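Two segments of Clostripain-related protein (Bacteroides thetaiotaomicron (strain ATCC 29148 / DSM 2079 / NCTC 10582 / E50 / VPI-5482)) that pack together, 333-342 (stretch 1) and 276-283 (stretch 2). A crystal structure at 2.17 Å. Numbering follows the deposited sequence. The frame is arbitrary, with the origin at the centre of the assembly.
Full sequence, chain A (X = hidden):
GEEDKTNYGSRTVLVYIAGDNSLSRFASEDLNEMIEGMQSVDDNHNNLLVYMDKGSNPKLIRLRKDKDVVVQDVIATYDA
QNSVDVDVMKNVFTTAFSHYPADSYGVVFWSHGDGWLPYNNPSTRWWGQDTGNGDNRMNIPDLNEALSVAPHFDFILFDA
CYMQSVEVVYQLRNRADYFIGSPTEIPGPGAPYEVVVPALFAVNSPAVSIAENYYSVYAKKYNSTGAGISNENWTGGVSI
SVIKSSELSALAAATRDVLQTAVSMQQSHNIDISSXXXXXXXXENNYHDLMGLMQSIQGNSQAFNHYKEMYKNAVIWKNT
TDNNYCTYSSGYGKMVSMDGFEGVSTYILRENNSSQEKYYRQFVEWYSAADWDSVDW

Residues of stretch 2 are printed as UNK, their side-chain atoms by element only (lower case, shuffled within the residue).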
# COMPACT_ATOMS: atom_id res chain seq x y z
N GLY A 333 -16.29 -0.72 -14.82
CA GLY A 333 -14.91 -1.02 -15.17
C GLY A 333 -14.72 -2.06 -16.25
O GLY A 333 -15.69 -2.55 -16.85
N LYS A 334 -13.46 -2.39 -16.50
CA LYS A 334 -13.10 -3.43 -17.46
C LYS A 334 -11.65 -3.86 -17.23
O LYS A 334 -10.93 -3.23 -16.46
CB LYS A 334 -13.29 -2.93 -18.91
CG LYS A 334 -12.29 -1.87 -19.35
CD LYS A 334 -12.26 -1.74 -20.87
CE LYS A 334 -11.29 -0.66 -21.33
NZ LYS A 334 -11.21 -0.55 -22.81
N MET A 335 -11.24 -4.94 -17.88
CA MET A 335 -9.85 -5.41 -17.83
C MET A 335 -8.95 -4.49 -18.65
O MET A 335 -9.32 -4.06 -19.74
CB MET A 335 -9.74 -6.85 -18.34
CG MET A 335 -10.61 -7.85 -17.59
SD MET A 335 -10.23 -7.98 -15.83
CE MET A 335 -8.59 -8.68 -15.92
N VAL A 336 -7.76 -4.20 -18.13
CA VAL A 336 -6.78 -3.37 -18.84
C VAL A 336 -5.42 -4.08 -18.90
O VAL A 336 -5.01 -4.71 -17.92
CB VAL A 336 -6.62 -2.00 -18.16
CG1 VAL A 336 -5.47 -1.21 -18.78
CG2 VAL A 336 -7.94 -1.22 -18.23
N SER A 337 -4.72 -3.98 -20.02
CA SER A 337 -3.44 -4.67 -20.18
C SER A 337 -2.36 -4.09 -19.25
O SER A 337 -2.21 -2.88 -19.14
CB SER A 337 -2.98 -4.59 -21.64
OG SER A 337 -1.76 -5.28 -21.84
N MET A 338 -1.62 -4.98 -18.58
CA MET A 338 -0.51 -4.55 -17.73
C MET A 338 0.84 -4.70 -18.45
O MET A 338 1.90 -4.71 -17.82
CB MET A 338 -0.49 -5.33 -16.40
CG MET A 338 -1.61 -4.93 -15.43
SD MET A 338 -1.52 -3.22 -14.84
CE MET A 338 -3.07 -2.55 -15.44
N ASP A 339 0.79 -4.80 -19.78
CA ASP A 339 2.00 -4.88 -20.59
C ASP A 339 2.90 -3.67 -20.36
O ASP A 339 2.48 -2.53 -20.55
CB ASP A 339 1.63 -4.99 -22.07
CG ASP A 339 2.83 -5.18 -22.96
OD1 ASP A 339 3.26 -6.34 -23.12
OD2 ASP A 339 3.34 -4.17 -23.50
N GLY A 340 4.13 -3.91 -19.90
CA GLY A 340 5.06 -2.84 -19.58
C GLY A 340 5.29 -2.65 -18.09
O GLY A 340 6.08 -1.80 -17.68
N PHE A 341 4.61 -3.45 -17.28
CA PHE A 341 4.62 -3.31 -15.82
C PHE A 341 6.00 -3.51 -15.20
O PHE A 341 6.62 -4.56 -15.36
CB PHE A 341 3.62 -4.30 -15.23
CG PHE A 341 3.70 -4.48 -13.74
CD1 PHE A 341 3.08 -3.58 -12.89
CD2 PHE A 341 4.35 -5.58 -13.20
CE1 PHE A 341 3.13 -3.77 -11.52
CE2 PHE A 341 4.40 -5.77 -11.83
CZ PHE A 341 3.79 -4.86 -10.99
N GLU A 342 6.49 -2.51 -14.49
CA GLU A 342 7.75 -2.69 -13.80
C GLU A 342 7.61 -2.49 -12.30
O GLU A 342 8.59 -2.55 -11.56
CB GLU A 342 8.81 -1.75 -14.38
CG GLU A 342 9.18 -2.04 -15.85
CD GLU A 342 9.84 -3.41 -16.05
OE1 GLU A 342 9.90 -3.86 -17.22
OE2 GLU A 342 10.29 -4.05 -15.06
N UNK A 276 3.82 5.27 -22.68
CA UNK A 276 4.18 4.81 -21.34
C UNK A 276 2.98 4.15 -20.66
O UNK A 276 1.90 4.72 -20.64
c UNK A 276 4.98 5.48 -19.07
c UNK A 276 6.31 7.97 -20.53
c UNK A 276 4.68 5.97 -20.46
c UNK A 276 5.93 6.60 -21.09
N UNK A 277 3.18 2.95 -20.12
CA UNK A 277 2.13 2.26 -19.38
C UNK A 277 1.50 3.15 -18.31
O UNK A 277 2.21 3.76 -17.51
c UNK A 277 2.68 0.99 -18.72
c UNK A 277 2.32 -0.88 -17.14
c UNK A 277 0.45 -0.17 -18.63
c UNK A 277 1.67 0.28 -17.82
N UNK A 278 0.17 3.23 -18.31
CA UNK A 278 -0.58 4.07 -17.38
C UNK A 278 -1.43 3.21 -16.45
O UNK A 278 -2.16 2.33 -16.92
c UNK A 278 -1.48 5.06 -18.15
s UNK A 278 -2.65 5.98 -17.11
N UNK A 279 -1.34 3.45 -15.14
CA UNK A 279 -2.01 2.62 -14.14
C UNK A 279 -3.44 3.06 -13.81
O UNK A 279 -4.19 2.30 -13.22
c UNK A 279 1.33 2.45 -12.82
c UNK A 279 1.30 -0.22 -13.54
c UNK A 279 2.52 1.76 -12.99
o UNK A 279 3.67 -0.27 -13.52
c UNK A 279 -1.19 2.57 -12.84
c UNK A 279 0.11 1.82 -13.01
c UNK A 279 0.11 0.48 -13.38
c UNK A 279 2.49 0.42 -13.35
N UNK A 280 -3.81 4.28 -14.20
CA UNK A 280 -5.21 4.70 -14.15
C UNK A 280 -5.70 5.22 -15.51
O UNK A 280 -6.03 6.40 -15.65
o UNK A 280 -4.86 8.08 -12.74
o UNK A 280 -3.51 6.89 -14.02
c UNK A 280 -5.40 5.77 -13.07
c UNK A 280 -4.53 7.01 -13.29
N UNK A 281 -5.75 4.34 -16.53
CA UNK A 281 -6.01 4.79 -17.90
C UNK A 281 -7.47 5.18 -18.16
O UNK A 281 -7.77 5.82 -19.16
c UNK A 281 -5.62 3.58 -18.75
c UNK A 281 -5.64 2.87 -16.45
c UNK A 281 -5.88 2.41 -17.86
N UNK A 282 -8.36 4.78 -17.26
CA UNK A 282 -9.78 5.03 -17.48
C UNK A 282 -10.23 6.23 -16.67
O UNK A 282 -11.39 6.64 -16.74
c UNK A 282 -10.07 2.45 -17.63
c UNK A 282 -10.98 1.32 -17.19
c UNK A 282 -9.93 2.47 -19.16
c UNK A 282 -10.60 3.79 -17.11
N UNK A 283 -9.30 6.80 -15.90
CA UNK A 283 -9.58 7.97 -15.08
C UNK A 283 -8.66 9.15 -15.43
O UNK A 283 -8.54 9.52 -16.59
c UNK A 283 -12.28 5.68 -10.25
c UNK A 283 -9.48 7.62 -13.60
n UNK A 283 -12.15 6.85 -9.63
n UNK A 283 -11.43 5.33 -11.21
c UNK A 283 -10.33 6.17 -11.69
n UNK A 283 -13.25 4.85 -9.90
c UNK A 283 -10.56 6.64 -13.13

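Position 276 carries four side-chain carbons, forked at the first, with one arm two carbons long. That beta-branched pattern is isoleucine; Ile276 lies out of reach of stretch 1 and adds nothing to the contact.

Position 277 also has four carbons, but the fork comes at the second, and its CA-to-CB bond points toward stretch 1. The fork sits against the turn from Met338 to Phe341, touching backbone more than side chains. This is leucine, with chi1 t and chi2 p. Leu277 CD2 lies 3.4 Å from Phe341 N and 3.6 Å from Gly340 C, while Leu277 CD1 lies 3.7 Å from Asp339 O. Glycine suits this spot twice over: at the phi/psi of Gly340 a CB would jam against the preceding carbonyl, and an ideal CB would also stand 3.5 Å from Leu277 CB.

Position 278 shows one carbon, then sulfur, and its CA-to-CB bond points away from stretch 1. It is Cys278, and it makes no contact.

Position 279 has one carbon leading to a six-carbon ring that bears an oxygen. Oxygen and ring lie against Phe341 CD1, and Met338 SD meets the ring at its edge. This is tyrosine. The CA-to-CB bond of Tyr279 points sideways, yet the end of the side chain comes nearer: its OH is 3.4 Å from Phe341 CD1, and its CE1 is 3.9 Å from that same CD1. Met338 SD is 4.3 Å from Tyr279 CD1. The hydroxyl hydrogen-bonds elsewhere in the structure.

Position 280 has two carbons, the second carrying two oxygens: aspartate. Asp280 is buried but far from stretch 1, and it opens a type I turn.

At position 281, three carbons close a ring onto the backbone nitrogen, and the ring touches Val336 CG1. It is proline, with Pro281 CG 3.8 Å from Val336 CG1.

Position 282 again has four carbons forked at the second; its CA-to-CB bond points toward stretch 1, and its branches touch Val336 CG2 and Lys334 CE. Leucine fits: Leu282 CD1 lies 4.1 Å from Val336 CG2, and Leu282 CD2 4.0 Å from the aliphatic Lys334 CE.

Position 283 runs three carbons, a nitrogen, then a carbon with two more nitrogens: arginine. Arg283 ends the turn and does not reach stretch 1; its N gives a weak hydrogen bond to Asp280 O, at 3.3 Å.

No hydrogen bond crosses the contact, which consists of van der Waals packing. On the strand of stretch 1, Val336 meets Pro281 and Leu282, while Leu277 fits against a type II turn with its own hydrogen bond, Phe341 N to Met338 O at 3.0 Å. Tyr279 adds aromatic and sulfur contacts beside that turn. The design rule is economical: each segment contains a turn with an internal backbone hydrogen bond, and apolar side chains pack against one another and, at Leu277, largely against turn backbone.

Stretch 2, residues 276-283: ILCYDPLR
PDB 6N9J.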